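PDB 6LUM: succinate dehydrogenase subunit A from Mycolicibacterium smegmatis MC2 51, which carries the FAD cofactor of a trimeric, membrane-anchored succinate dehydrogenase and probably oxidises succinate to fumarate, passing the electrons on to subunit B. Local coordinates for residues Val33-Pro39 with Phe158-Ala164; Tyr184-Gly189 with Arg500-Leu506; Leu219-Gly223 with Glu510-Leu514. Residues are numbered along the deposited sequence.

Interaction 1 of 3, residues Val33-Pro39 with Phe158-Ala164; sequences VLTKLYP and FFNEFYA. With FAD (flavin-adenine dinucleotide), chain Y.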
loop_
_atom_site.group_PDB
_atom_site.type_symbol
_atom_site.label_atom_id
_atom_site.label_comp_id
_atom_site.label_asym_id
_atom_site.label_seq_id
_atom_site.Cartn_x
_atom_site.Cartn_y
_atom_site.Cartn_z
ATOM N N VAL D 33 -15.567 -1.708 22.201
ATOM C CA VAL D 33 -17.013 -1.523 22.224
ATOM C C VAL D 33 -17.665 -2.852 22.562
ATOM O O VAL D 33 -17.385 -3.860 21.911
ATOM C CB VAL D 33 -17.550 -0.999 20.885
ATOM C CG1 VAL D 33 -18.959 -0.532 21.044
ATOM C CG2 VAL D 33 -16.698 0.119 20.379
ATOM N N LEU D 34 -18.521 -2.859 23.574
ATOM C CA LEU D 34 -19.259 -4.046 23.971
ATOM C C LEU D 34 -20.701 -3.904 23.531
ATOM O O LEU D 34 -21.284 -2.828 23.651
ATOM C CB LEU D 34 -19.232 -4.267 25.480
ATOM C CG LEU D 34 -17.944 -4.132 26.268
ATOM C CD1 LEU D 34 -18.162 -4.713 27.628
ATOM C CD2 LEU D 34 -16.844 -4.834 25.572
ATOM N N THR D 35 -21.280 -4.988 23.042
ATOM C CA THR D 35 -22.636 -4.947 22.534
ATOM C C THR D 35 -23.324 -6.231 22.955
ATOM O O THR D 35 -22.702 -7.290 22.942
ATOM C CB THR D 35 -22.640 -4.840 21.013
ATOM O OG1 THR D 35 -21.572 -4.001 20.587
ATOM C CG2 THR D 35 -23.892 -4.177 20.566
ATOM N N LYS D 36 -24.589 -6.155 23.340
ATOM C CA LYS D 36 -25.343 -7.385 23.516
ATOM C C LYS D 36 -25.933 -7.869 22.207
ATOM O O LYS D 36 -26.470 -8.976 22.152
ATOM C CB LYS D 36 -26.451 -7.197 24.542
ATOM C CG LYS D 36 -27.643 -6.517 23.994
ATOM C CD LYS D 36 -28.539 -5.990 25.064
ATOM C CE LYS D 36 -29.317 -7.060 25.718
ATOM N NZ LYS D 36 -30.247 -6.472 26.703
ATOM N N LEU D 37 -25.825 -7.071 21.154
ATOM C CA LEU D 37 -26.324 -7.390 19.829
ATOM C C LEU D 37 -25.170 -7.259 18.860
ATOM O O LEU D 37 -24.018 -7.126 19.252
ATOM C CB LEU D 37 -27.454 -6.450 19.405
ATOM C CG LEU D 37 -28.662 -6.299 20.312
ATOM C CD1 LEU D 37 -29.301 -4.977 20.088
ATOM C CD2 LEU D 37 -29.641 -7.387 20.039
ATOM N N TYR D 38 -25.479 -7.309 17.587
ATOM C CA TYR D 38 -24.519 -6.840 16.616
ATOM C C TYR D 38 -24.737 -5.347 16.417
ATOM O O TYR D 38 -25.844 -4.860 16.630
ATOM C CB TYR D 38 -24.658 -7.605 15.311
ATOM C CG TYR D 38 -23.894 -8.896 15.358
ATOM C CD1 TYR D 38 -24.395 -9.989 16.024
ATOM C CD2 TYR D 38 -22.651 -9.003 14.783
ATOM C CE1 TYR D 38 -23.689 -11.155 16.092
ATOM C CE2 TYR D 38 -21.942 -10.167 14.845
ATOM C CZ TYR D 38 -22.466 -11.238 15.501
ATOM O OH TYR D 38 -21.756 -12.406 15.562
ATOM N N PRO D 39 -23.702 -4.591 16.070
ATOM C CA PRO D 39 -23.846 -3.135 16.057
ATOM C C PRO D 39 -25.047 -2.634 15.288
ATOM O O PRO D 39 -25.679 -1.670 15.718
ATOM C CB PRO D 39 -22.539 -2.683 15.418
ATOM C CG PRO D 39 -21.601 -3.697 15.799
ATOM C CD PRO D 39 -22.316 -4.988 15.806
ATOM N N PHE D 158 -14.725 -4.648 18.223
ATOM C CA PHE D 158 -16.084 -4.900 18.672
ATOM C C PHE D 158 -16.122 -6.223 19.408
ATOM O O PHE D 158 -15.573 -7.216 18.930
ATOM C CB PHE D 158 -17.057 -4.945 17.502
ATOM C CG PHE D 158 -17.573 -3.615 17.090
ATOM C CD1 PHE D 158 -18.503 -2.963 17.849
ATOM C CD2 PHE D 158 -17.141 -3.028 15.932
ATOM C CE1 PHE D 158 -18.976 -1.751 17.469
ATOM C CE2 PHE D 158 -17.613 -1.821 15.553
ATOM C CZ PHE D 158 -18.530 -1.182 16.320
ATOM N N PHE D 159 -16.770 -6.237 20.557
ATOM C CA PHE D 159 -17.005 -7.454 21.316
ATOM C C PHE D 159 -18.501 -7.711 21.252
ATOM O O PHE D 159 -19.255 -7.252 22.102
ATOM C CB PHE D 159 -16.514 -7.312 22.742
ATOM C CG PHE D 159 -15.025 -7.244 22.861
ATOM C CD1 PHE D 159 -14.285 -8.382 23.075
ATOM C CD2 PHE D 159 -14.367 -6.044 22.750
ATOM C CE1 PHE D 159 -12.936 -8.317 23.174
ATOM C CE2 PHE D 159 -13.016 -5.983 22.846
ATOM C CZ PHE D 159 -12.301 -7.119 23.057
ATOM N N ASN D 160 -18.931 -8.438 20.231
ATOM C CA ASN D 160 -20.351 -8.626 19.981
ATOM C C ASN D 160 -20.921 -9.696 20.890
ATOM O O ASN D 160 -20.296 -10.729 21.120
ATOM C CB ASN D 160 -20.590 -9.009 18.529
ATOM C CG ASN D 160 -19.975 -8.041 17.569
ATOM O OD1 ASN D 160 -20.395 -6.899 17.478
ATOM N ND2 ASN D 160 -18.975 -8.490 16.840
ATOM N N GLU D 161 -22.120 -9.441 21.399
ATOM C CA GLU D 161 -22.820 -10.339 22.308
ATOM C C GLU D 161 -22.043 -10.524 23.610
ATOM O O GLU D 161 -21.684 -11.628 24.006
ATOM C CB GLU D 161 -23.125 -11.662 21.619
ATOM C CG GLU D 161 -24.164 -11.485 20.544
ATOM C CD GLU D 161 -24.440 -12.741 19.772
ATOM O OE1 GLU D 161 -23.680 -13.716 19.929
ATOM O OE2 GLU D 161 -25.429 -12.760 19.015
ATOM N N PHE D 162 -21.804 -9.396 24.272
ATOM C CA PHE D 162 -21.165 -9.310 25.579
ATOM C C PHE D 162 -22.103 -8.535 26.489
ATOM O O PHE D 162 -22.110 -7.308 26.460
ATOM C CB PHE D 162 -19.832 -8.589 25.495
ATOM C CG PHE D 162 -18.665 -9.475 25.250
ATOM C CD1 PHE D 162 -18.577 -10.221 24.107
ATOM C CD2 PHE D 162 -17.635 -9.532 26.144
ATOM C CE1 PHE D 162 -17.497 -11.018 23.874
ATOM C CE2 PHE D 162 -16.561 -10.326 25.907
ATOM C CZ PHE D 162 -16.493 -11.067 24.769
ATOM N N TYR D 163 -22.876 -9.216 27.314
ATOM C CA TYR D 163 -23.807 -8.527 28.198
ATOM C C TYR D 163 -23.033 -7.939 29.363
ATOM O O TYR D 163 -22.758 -8.627 30.340
ATOM C CB TYR D 163 -24.883 -9.478 28.697
ATOM C CG TYR D 163 -25.823 -9.965 27.632
ATOM C CD1 TYR D 163 -25.359 -10.692 26.553
ATOM C CD2 TYR D 163 -27.172 -9.716 27.714
ATOM C CE1 TYR D 163 -26.201 -11.133 25.587
ATOM C CE2 TYR D 163 -28.025 -10.164 26.756
ATOM C CZ TYR D 163 -27.535 -10.870 25.692
ATOM O OH TYR D 163 -28.389 -11.320 24.718
ATOM N N ALA D 164 -22.690 -6.658 29.281
ATOM C CA ALA D 164 -22.019 -5.990 30.386
ATOM C C ALA D 164 -22.910 -5.962 31.612
ATOM O O ALA D 164 -23.922 -5.265 31.625
ATOM C CB ALA D 164 -21.620 -4.570 30.009
HETATM P PA FAD Y . -29.921 2.241 21.150
HETATM O O1A FAD Y . -29.741 2.506 19.675
HETATM O O2A FAD Y . -31.299 2.303 21.764
HETATM O O5B FAD Y . -29.287 0.800 21.484
HETATM C C5B FAD Y . -28.459 0.618 22.631
HETATM C C4B FAD Y . -27.207 -0.153 22.235
HETATM O O4B FAD Y . -26.405 -0.406 23.391
HETATM C C3B FAD Y . -27.559 -1.493 21.608
HETATM O O3B FAD Y . -27.152 -1.506 20.233
HETATM C C2B FAD Y . -26.850 -2.551 22.442
HETATM O O2B FAD Y . -25.931 -3.341 21.676
HETATM C C1B FAD Y . -26.095 -1.797 23.528
HETATM N N9A FAD Y . -26.520 -2.282 24.864
HETATM C C8A FAD Y . -27.696 -2.015 25.464
HETATM N N7A FAD Y . -27.771 -2.610 26.681
HETATM C C5A FAD Y . -26.619 -3.279 26.877
HETATM C C6A FAD Y . -26.042 -4.122 27.950
HETATM N N6A FAD Y . -26.729 -4.375 29.090
HETATM N N1A FAD Y . -24.804 -4.628 27.754
HETATM C C2A FAD Y . -24.110 -4.385 26.627
HETATM N N3A FAD Y . -24.572 -3.631 25.613
HETATM C C4A FAD Y . -25.799 -3.059 25.676
HETATM N N1 FAD Y . -35.906 9.194 17.551
HETATM C C2 FAD Y . -35.916 10.200 16.640
HETATM O O2 FAD Y . -35.239 11.225 16.872
HETATM N N3 FAD Y . -36.625 10.141 15.498
HETATM C C4 FAD Y . -37.374 9.078 15.176
HETATM O O4 FAD Y . -38.022 9.052 14.108
HETATM C C4X FAD Y . -37.418 7.935 16.118
HETATM N N5 FAD Y . -38.150 6.826 15.869
HETATM C C5X FAD Y . -38.170 5.798 16.749
HETATM C C6 FAD Y . -38.930 4.667 16.470
HETATM C C7 FAD Y . -38.956 3.606 17.369
HETATM C C7M FAD Y . -39.781 2.383 17.064
HETATM C C8 FAD Y . -38.171 3.678 18.630
HETATM C C8M FAD Y . -38.202 2.527 19.600
HETATM C C9 FAD Y . -37.410 4.806 18.912
HETATM C C9A FAD Y . -37.383 5.866 18.014
HETATM N N10 FAD Y . -36.614 7.013 18.293
HETATM C C10 FAD Y . -36.616 8.064 17.357
HETATM C "C1'" FAD Y . -35.832 7.110 19.528
HETATM C "C2'" FAD Y . -34.348 7.173 19.187
HETATM O "O2'" FAD Y . -34.047 6.200 18.181
HETATM C "C3'" FAD Y . -33.492 6.910 20.420
HETATM O "O3'" FAD Y . -33.380 8.113 21.190
HETATM C "C4'" FAD Y . -32.100 6.428 20.026
HETATM O "O4'" FAD Y . -32.215 5.443 18.992
HETATM C "C5'" FAD Y . -31.369 5.828 21.221
HETATM O "O5'" FAD Y . -30.306 4.996 20.760
HETATM P P FAD Y . -28.963 4.823 21.632
HETATM O O1P FAD Y . -27.781 5.118 20.742
HETATM O O2P FAD Y . -29.140 5.579 22.927
HETATM O O3P FAD Y . -28.963 3.247 21.964
#
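Two parallel neighbours at one edge of the Rossmann-type sheet of the FAD-binding domain meet here: strand 31-35 and the outermost strand 157-160, their axes 4.9 Å apart and 14° from parallel. F159 bonds through both its backbone N and its O, F159 N to V33 O at 2.8 Å and F159 O to T35 N at 3.2 Å. F162 N donates a hydrogen bond to T35 O at 2.6 Å, where 158-164 passes from strand 157-160 into the weakly bonded start of strand 162-172. L34 packs against F159 on one face of the sheet, V33 against F158 on the other. Three CH-pi contacts follow: P39 CG over the F158 ring, N160 CB over Y38 and K36 CB over Y163. E161 forms a salt bridge with R74 and Y38 OH a hydrogen bond with E134, both of subunit B. L34 to L37, F162 and A164 line the FAD pocket around the adenosine; A164 N makes a weak hydrogen bond of 3.3 Å to N1A of the adenine.

Interaction 2 of 3, residues Tyr184-Gly189 with Arg500-Leu506; sequences YELATG and RYNSDLL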
loop_
_atom_site.group_PDB
_atom_site.type_symbol
_atom_site.label_atom_id
_atom_site.label_comp_id
_atom_site.label_asym_id
_atom_site.label_seq_id
_atom_site.Cartn_x
_atom_site.Cartn_y
_atom_site.Cartn_z
ATOM N N TYR D 184 -20.309 -10.494 30.325
ATOM C CA TYR D 184 -20.633 -11.911 30.234
ATOM C C TYR D 184 -20.726 -12.276 28.763
ATOM O O TYR D 184 -21.651 -11.847 28.078
ATOM C CB TYR D 184 -21.941 -12.200 30.958
ATOM C CG TYR D 184 -22.475 -13.599 30.825
ATOM C CD1 TYR D 184 -22.261 -14.533 31.809
ATOM C CD2 TYR D 184 -23.230 -13.970 29.736
ATOM C CE1 TYR D 184 -22.760 -15.798 31.701
ATOM C CE2 TYR D 184 -23.727 -15.235 29.618
ATOM C CZ TYR D 184 -23.492 -16.145 30.602
ATOM O OH TYR D 184 -23.997 -17.411 30.481
ATOM N N GLU D 185 -19.780 -13.063 28.277
ATOM C CA GLU D 185 -19.798 -13.476 26.883
ATOM C C GLU D 185 -20.900 -14.494 26.663
ATOM O O GLU D 185 -20.859 -15.585 27.228
ATOM C CB GLU D 185 -18.456 -14.066 26.494
ATOM C CG GLU D 185 -18.321 -14.331 25.027
ATOM C CD GLU D 185 -17.034 -15.037 24.687
ATOM O OE1 GLU D 185 -16.487 -15.724 25.567
ATOM O OE2 GLU D 185 -16.566 -14.909 23.539
ATOM N N LEU D 186 -21.883 -14.149 25.835
ATOM C CA LEU D 186 -23.004 -15.054 25.613
ATOM C C LEU D 186 -22.547 -16.351 24.976
ATOM O O LEU D 186 -23.066 -17.418 25.300
ATOM C CB LEU D 186 -24.057 -14.391 24.733
ATOM C CG LEU D 186 -25.195 -15.284 24.244
ATOM C CD1 LEU D 186 -26.245 -15.423 25.294
ATOM C CD2 LEU D 186 -25.789 -14.752 22.976
ATOM N N ALA D 187 -21.559 -16.281 24.086
ATOM C CA ALA D 187 -21.228 -17.416 23.234
ATOM C C ALA D 187 -20.514 -18.527 23.981
ATOM O O ALA D 187 -20.595 -19.687 23.574
ATOM C CB ALA D 187 -20.365 -16.951 22.071
ATOM N N THR D 188 -19.792 -18.205 25.048
ATOM C CA THR D 188 -19.014 -19.190 25.777
ATOM C C THR D 188 -19.389 -19.323 27.236
ATOM O O THR D 188 -19.013 -20.319 27.854
ATOM C CB THR D 188 -17.521 -18.863 25.702
ATOM O OG1 THR D 188 -17.278 -17.633 26.378
ATOM C CG2 THR D 188 -17.079 -18.725 24.277
ATOM N N GLY D 189 -20.111 -18.370 27.804
ATOM C CA GLY D 189 -20.444 -18.424 29.206
ATOM C C GLY D 189 -19.377 -17.885 30.121
ATOM O O GLY D 189 -19.495 -18.037 31.340
ATOM N N ARG D 500 -23.267 -22.684 26.879
ATOM C CA ARG D 500 -22.784 -22.196 25.595
ATOM C C ARG D 500 -23.552 -20.968 25.129
ATOM O O ARG D 500 -22.971 -19.895 24.983
ATOM C CB ARG D 500 -22.840 -23.309 24.555
ATOM C CG ARG D 500 -21.676 -24.282 24.659
ATOM C CD ARG D 500 -20.353 -23.607 24.378
ATOM N NE ARG D 500 -20.371 -22.908 23.101
ATOM C CZ ARG D 500 -19.291 -22.439 22.492
ATOM N NH1 ARG D 500 -18.096 -22.596 23.042
ATOM N NH2 ARG D 500 -19.404 -21.813 21.330
ATOM N N TYR D 501 -24.853 -21.093 24.885
ATOM C CA TYR D 501 -25.690 -19.953 24.495
ATOM C C TYR D 501 -26.890 -19.975 25.422
ATOM O O TYR D 501 -27.916 -20.574 25.100
ATOM C CB TYR D 501 -26.126 -20.026 23.042
ATOM C CG TYR D 501 -25.141 -19.477 22.050
ATOM C CD1 TYR D 501 -24.104 -20.251 21.582
ATOM C CD2 TYR D 501 -25.265 -18.192 21.568
ATOM C CE1 TYR D 501 -23.213 -19.759 20.681
ATOM C CE2 TYR D 501 -24.374 -17.690 20.666
ATOM C CZ TYR D 501 -23.351 -18.479 20.224
ATOM O OH TYR D 501 -22.453 -17.982 19.313
ATOM N N ASN D 502 -26.773 -19.333 26.569
ATOM C CA ASN D 502 -27.783 -19.448 27.611
ATOM C C ASN D 502 -28.612 -18.172 27.621
ATOM O O ASN D 502 -28.288 -17.208 28.304
ATOM C CB ASN D 502 -27.125 -19.709 28.952
ATOM C CG ASN D 502 -28.027 -20.433 29.896
ATOM O OD1 ASN D 502 -29.224 -20.517 29.676
ATOM N ND2 ASN D 502 -27.460 -20.965 30.960
ATOM N N SER D 503 -29.701 -18.177 26.859
ATOM C CA SER D 503 -30.558 -17.003 26.780
ATOM C C SER D 503 -31.551 -16.933 27.928
ATOM O O SER D 503 -32.002 -15.841 28.277
ATOM C CB SER D 503 -31.309 -16.994 25.456
ATOM O OG SER D 503 -30.417 -16.910 24.365
ATOM N N ASP D 504 -31.899 -18.070 28.529
ATOM C CA ASP D 504 -32.835 -18.068 29.648
ATOM C C ASP D 504 -32.231 -17.406 30.876
ATOM O O ASP D 504 -32.902 -16.633 31.576
ATOM C CB ASP D 504 -33.253 -19.496 29.965
ATOM C CG ASP D 504 -34.544 -19.564 30.736
ATOM O OD1 ASP D 504 -35.106 -20.675 30.853
ATOM O OD2 ASP D 504 -34.996 -18.506 31.230
ATOM N N LEU D 505 -30.969 -17.714 31.160
ATOM C CA LEU D 505 -30.251 -17.040 32.229
ATOM C C LEU D 505 -30.324 -15.534 32.061
ATOM O O LEU D 505 -30.700 -14.802 32.986
ATOM C CB LEU D 505 -28.800 -17.505 32.236
ATOM C CG LEU D 505 -27.840 -16.716 33.105
ATOM C CD1 LEU D 505 -27.989 -17.177 34.509
ATOM C CD2 LEU D 505 -26.432 -16.926 32.633
ATOM N N LEU D 506 -29.989 -15.053 30.871
ATOM C CA LEU D 506 -29.945 -13.618 30.663
ATOM C C LEU D 506 -31.332 -13.005 30.655
ATOM O O LEU D 506 -31.483 -11.852 31.043
ATOM C CB LEU D 506 -29.193 -13.310 29.382
ATOM C CG LEU D 506 -27.734 -13.670 29.616
ATOM C CD1 LEU D 506 -27.024 -13.902 28.326
ATOM C CD2 LEU D 506 -27.057 -12.586 30.409
#
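L186, R500 and Y184 lose most surface, with A187 close behind, where the turn after strand 175-185 meets the lead-in to helix 503-527, joining the FAD-binding domain to the C-terminal region of the flavoprotein. L186 gives up the most, 89 Å². Its CD1 lies 3.5 Å from L506 CD1 on the first turn of the helix, while its CD2 touches Y501 CD2 at 3.8 Å. R500 curls its side chain back so that A187 O lies over one face of the guanidinium, 3.3 Å from R500 NE but at a poor angle for a hydrogen bond; R500 NH2 has a long, weak ion pair with E126 of subunit B. Y184 packs on the helix, its CE2 3.8 Å from L506 CD1 and its OH 3.3 Å from L505 CD2. A187 sits over the Y501 ring in a CH-pi contact, CA 4.0 Å from the ring centroid. Y501 OH also bonds weakly to E126 of subunit B. The turn is held by G189 N bonding back to E185 O at 2.9 Å. R500 O lies 2.5 Å from L186 O and 2.8 Å from A187 O, acceptor pairs that bring no bonding, so the joint relies on apolar and CH-pi packing.

Interaction 3 of 3, residues Leu219-Gly223 with Glu510-Leu514; sequences LTGDG and ELGFL. With FAD (flavin-adenine dinucleotide), chain Y.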
loop_
_atom_site.group_PDB
_atom_site.type_symbol
_atom_site.label_atom_id
_atom_site.label_comp_id
_atom_site.label_asym_id
_atom_site.label_seq_id
_atom_site.Cartn_x
_atom_site.Cartn_y
_atom_site.Cartn_z
ATOM N N LEU D 219 -34.530 -3.893 24.787
ATOM C CA LEU D 219 -34.416 -2.637 25.518
ATOM C C LEU D 219 -35.058 -2.828 26.882
ATOM O O LEU D 219 -36.187 -2.418 27.131
ATOM C CB LEU D 219 -35.068 -1.496 24.762
ATOM C CG LEU D 219 -34.362 -0.993 23.518
ATOM C CD1 LEU D 219 -34.972 0.306 23.132
ATOM C CD2 LEU D 219 -32.890 -0.849 23.763
ATOM N N THR D 220 -34.315 -3.466 27.774
ATOM C CA THR D 220 -34.774 -3.651 29.141
ATOM C C THR D 220 -34.283 -2.556 30.071
ATOM O O THR D 220 -34.948 -2.249 31.062
ATOM C CB THR D 220 -34.316 -5.008 29.660
ATOM O OG1 THR D 220 -32.890 -5.024 29.741
ATOM C CG2 THR D 220 -34.766 -6.100 28.723
ATOM N N GLY D 221 -33.132 -1.969 29.775
ATOM C CA GLY D 221 -32.588 -0.882 30.556
ATOM C C GLY D 221 -31.538 -1.416 31.490
ATOM O O GLY D 221 -31.855 -1.884 32.582
ATOM N N ASP D 222 -30.280 -1.328 31.088
ATOM C CA ASP D 222 -29.249 -2.052 31.805
ATOM C C ASP D 222 -28.130 -1.123 32.220
ATOM O O ASP D 222 -27.527 -1.318 33.273
ATOM C CB ASP D 222 -28.702 -3.178 30.949
ATOM C CG ASP D 222 -29.752 -4.198 30.598
ATOM O OD1 ASP D 222 -30.749 -4.304 31.337
ATOM O OD2 ASP D 222 -29.589 -4.890 29.574
ATOM N N GLY D 223 -27.823 -0.120 31.406
ATOM C CA GLY D 223 -26.966 0.942 31.891
ATOM C C GLY D 223 -27.594 1.653 33.067
ATOM O O GLY D 223 -26.934 1.926 34.070
ATOM N N GLU D 510 -32.198 -9.884 33.050
ATOM C CA GLU D 510 -32.814 -8.645 32.577
ATOM C C GLU D 510 -34.126 -8.351 33.288
ATOM O O GLU D 510 -34.486 -7.183 33.463
ATOM C CB GLU D 510 -33.054 -8.695 31.074
ATOM C CG GLU D 510 -31.870 -9.128 30.238
ATOM C CD GLU D 510 -30.820 -8.060 30.073
ATOM O OE1 GLU D 510 -29.674 -8.272 30.519
ATOM O OE2 GLU D 510 -31.132 -7.014 29.474
ATOM N N LEU D 511 -34.869 -9.382 33.675
ATOM C CA LEU D 511 -36.059 -9.140 34.478
ATOM C C LEU D 511 -35.710 -8.456 35.792
ATOM O O LEU D 511 -36.493 -7.648 36.306
ATOM C CB LEU D 511 -36.791 -10.451 34.730
ATOM C CG LEU D 511 -37.991 -10.390 35.655
ATOM C CD1 LEU D 511 -38.994 -9.415 35.120
ATOM C CD2 LEU D 511 -38.595 -11.751 35.794
ATOM N N GLY D 512 -34.542 -8.763 36.351
ATOM C CA GLY D 512 -34.110 -8.038 37.544
ATOM C C GLY D 512 -34.049 -6.534 37.332
ATOM O O GLY D 512 -34.599 -5.748 38.120
ATOM N N PHE D 513 -33.375 -6.111 36.261
ATOM C CA PHE D 513 -33.303 -4.696 35.914
ATOM C C PHE D 513 -34.685 -4.105 35.684
ATOM O O PHE D 513 -34.959 -2.971 36.094
ATOM C CB PHE D 513 -32.457 -4.507 34.663
ATOM C CG PHE D 513 -31.027 -4.885 34.835
ATOM C CD1 PHE D 513 -30.278 -4.357 35.858
ATOM C CD2 PHE D 513 -30.423 -5.760 33.963
ATOM C CE1 PHE D 513 -28.958 -4.699 36.006
ATOM C CE2 PHE D 513 -29.107 -6.103 34.112
ATOM C CZ PHE D 513 -28.375 -5.573 35.135
ATOM N N LEU D 514 -35.554 -4.839 34.990
ATOM C CA LEU D 514 -36.901 -4.334 34.749
ATOM C C LEU D 514 -37.615 -4.039 36.055
ATOM O O LEU D 514 -38.300 -3.021 36.175
ATOM C CB LEU D 514 -37.707 -5.330 33.925
ATOM C CG LEU D 514 -37.388 -5.436 32.441
ATOM C CD1 LEU D 514 -38.432 -6.258 31.744
ATOM C CD2 LEU D 514 -37.321 -4.065 31.856
HETATM P PA FAD Y . -29.921 2.241 21.150
HETATM O O1A FAD Y . -29.741 2.506 19.675
HETATM O O2A FAD Y . -31.299 2.303 21.764
HETATM O O5B FAD Y . -29.287 0.800 21.484
HETATM C C5B FAD Y . -28.459 0.618 22.631
HETATM C C4B FAD Y . -27.207 -0.153 22.235
HETATM O O4B FAD Y . -26.405 -0.406 23.391
HETATM C C3B FAD Y . -27.559 -1.493 21.608
HETATM O O3B FAD Y . -27.152 -1.506 20.233
HETATM C C2B FAD Y . -26.850 -2.551 22.442
HETATM O O2B FAD Y . -25.931 -3.341 21.676
HETATM C C1B FAD Y . -26.095 -1.797 23.528
HETATM N N9A FAD Y . -26.520 -2.282 24.864
HETATM C C8A FAD Y . -27.696 -2.015 25.464
HETATM N N7A FAD Y . -27.771 -2.610 26.681
HETATM C C5A FAD Y . -26.619 -3.279 26.877
HETATM C C6A FAD Y . -26.042 -4.122 27.950
HETATM N N6A FAD Y . -26.729 -4.375 29.090
HETATM N N1A FAD Y . -24.804 -4.628 27.754
HETATM C C2A FAD Y . -24.110 -4.385 26.627
HETATM N N3A FAD Y . -24.572 -3.631 25.613
HETATM C C4A FAD Y . -25.799 -3.059 25.676
HETATM N N1 FAD Y . -35.906 9.194 17.551
HETATM C C2 FAD Y . -35.916 10.200 16.640
HETATM O O2 FAD Y . -35.239 11.225 16.872
HETATM N N3 FAD Y . -36.625 10.141 15.498
HETATM C C4 FAD Y . -37.374 9.078 15.176
HETATM O O4 FAD Y . -38.022 9.052 14.108
HETATM C C4X FAD Y . -37.418 7.935 16.118
HETATM N N5 FAD Y . -38.150 6.826 15.869
HETATM C C5X FAD Y . -38.170 5.798 16.749
HETATM C C6 FAD Y . -38.930 4.667 16.470
HETATM C C7 FAD Y . -38.956 3.606 17.369
HETATM C C7M FAD Y . -39.781 2.383 17.064
HETATM C C8 FAD Y . -38.171 3.678 18.630
HETATM C C8M FAD Y . -38.202 2.527 19.600
HETATM C C9 FAD Y . -37.410 4.806 18.912
HETATM C C9A FAD Y . -37.383 5.866 18.014
HETATM N N10 FAD Y . -36.614 7.013 18.293
HETATM C C10 FAD Y . -36.616 8.064 17.357
HETATM C "C1'" FAD Y . -35.832 7.110 19.528
HETATM C "C2'" FAD Y . -34.348 7.173 19.187
HETATM O "O2'" FAD Y . -34.047 6.200 18.181
HETATM C "C3'" FAD Y . -33.492 6.910 20.420
HETATM O "O3'" FAD Y . -33.380 8.113 21.190
HETATM C "C4'" FAD Y . -32.100 6.428 20.026
HETATM O "O4'" FAD Y . -32.215 5.443 18.992
HETATM C "C5'" FAD Y . -31.369 5.828 21.221
HETATM O "O5'" FAD Y . -30.306 4.996 20.760
HETATM P P FAD Y . -28.963 4.823 21.632
HETATM O O1P FAD Y . -27.781 5.118 20.742
HETATM O O2P FAD Y . -29.140 5.579 22.927
HETATM O O3P FAD Y . -28.963 3.247 21.964
#
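L219 points away from helix 503-527, so the contact between this loop and the helix begins at T220, whose side chain faces it. T220 OG1 lies 2.7 Å from E510 OE2 and 2.8 Å from D222 OD1; its one proton can serve either acceptor. The T220 backbone also packs on the helix, O being 3.1 Å from L514 CD2. G221, at phi/psi 99/96, would jam any CB against the preceding carbonyl; its own O meets F513 CB at 3.4 Å. D222 stands at the N-cap position of helix 223-229, yet its carboxylate makes no capping bond. Instead D222 OD2 comes within 2.6 Å of E510 OE2, so close that one acid probably holds a proton, and K36 forms a salt bridge with E510. D222 CA lies over one face of the F513 ring. D222 OD2 also accepts a 2.9 Å hydrogen bond from FAD N6A, which makes this buried acidic cluster part of the adenine end of the dinucleotide site in a flavoprotein of the succinate dehydrogenase/fumarate reductase family.

How the interactions relate
Interactions 1 and 3 meet at the adenine of FAD, their centres 16 Å apart: the first supplies pocket walls and A164 N, the second the carboxylate that accepts the hydrogen bond of FAD N6A. K36 ties them together, its NZ making a salt bridge to E510 OE2 at 3.0 Å and a long, weak ion pair to D222 OD2 at 3.3 Å. Interactions 1 and 2, with centres 12 Å apart, share a sheet in which strands 162-172 and 175-185 are neighbours; Y163 N lies 3.0 Å from Y184 O and E161 O 3.1 Å from L186 N, both probable hydrogen bonds. Helix 503-527 links interaction 2, at its start, to interaction 3, so one C-terminal helix rests on the FAD-binding domain at two points.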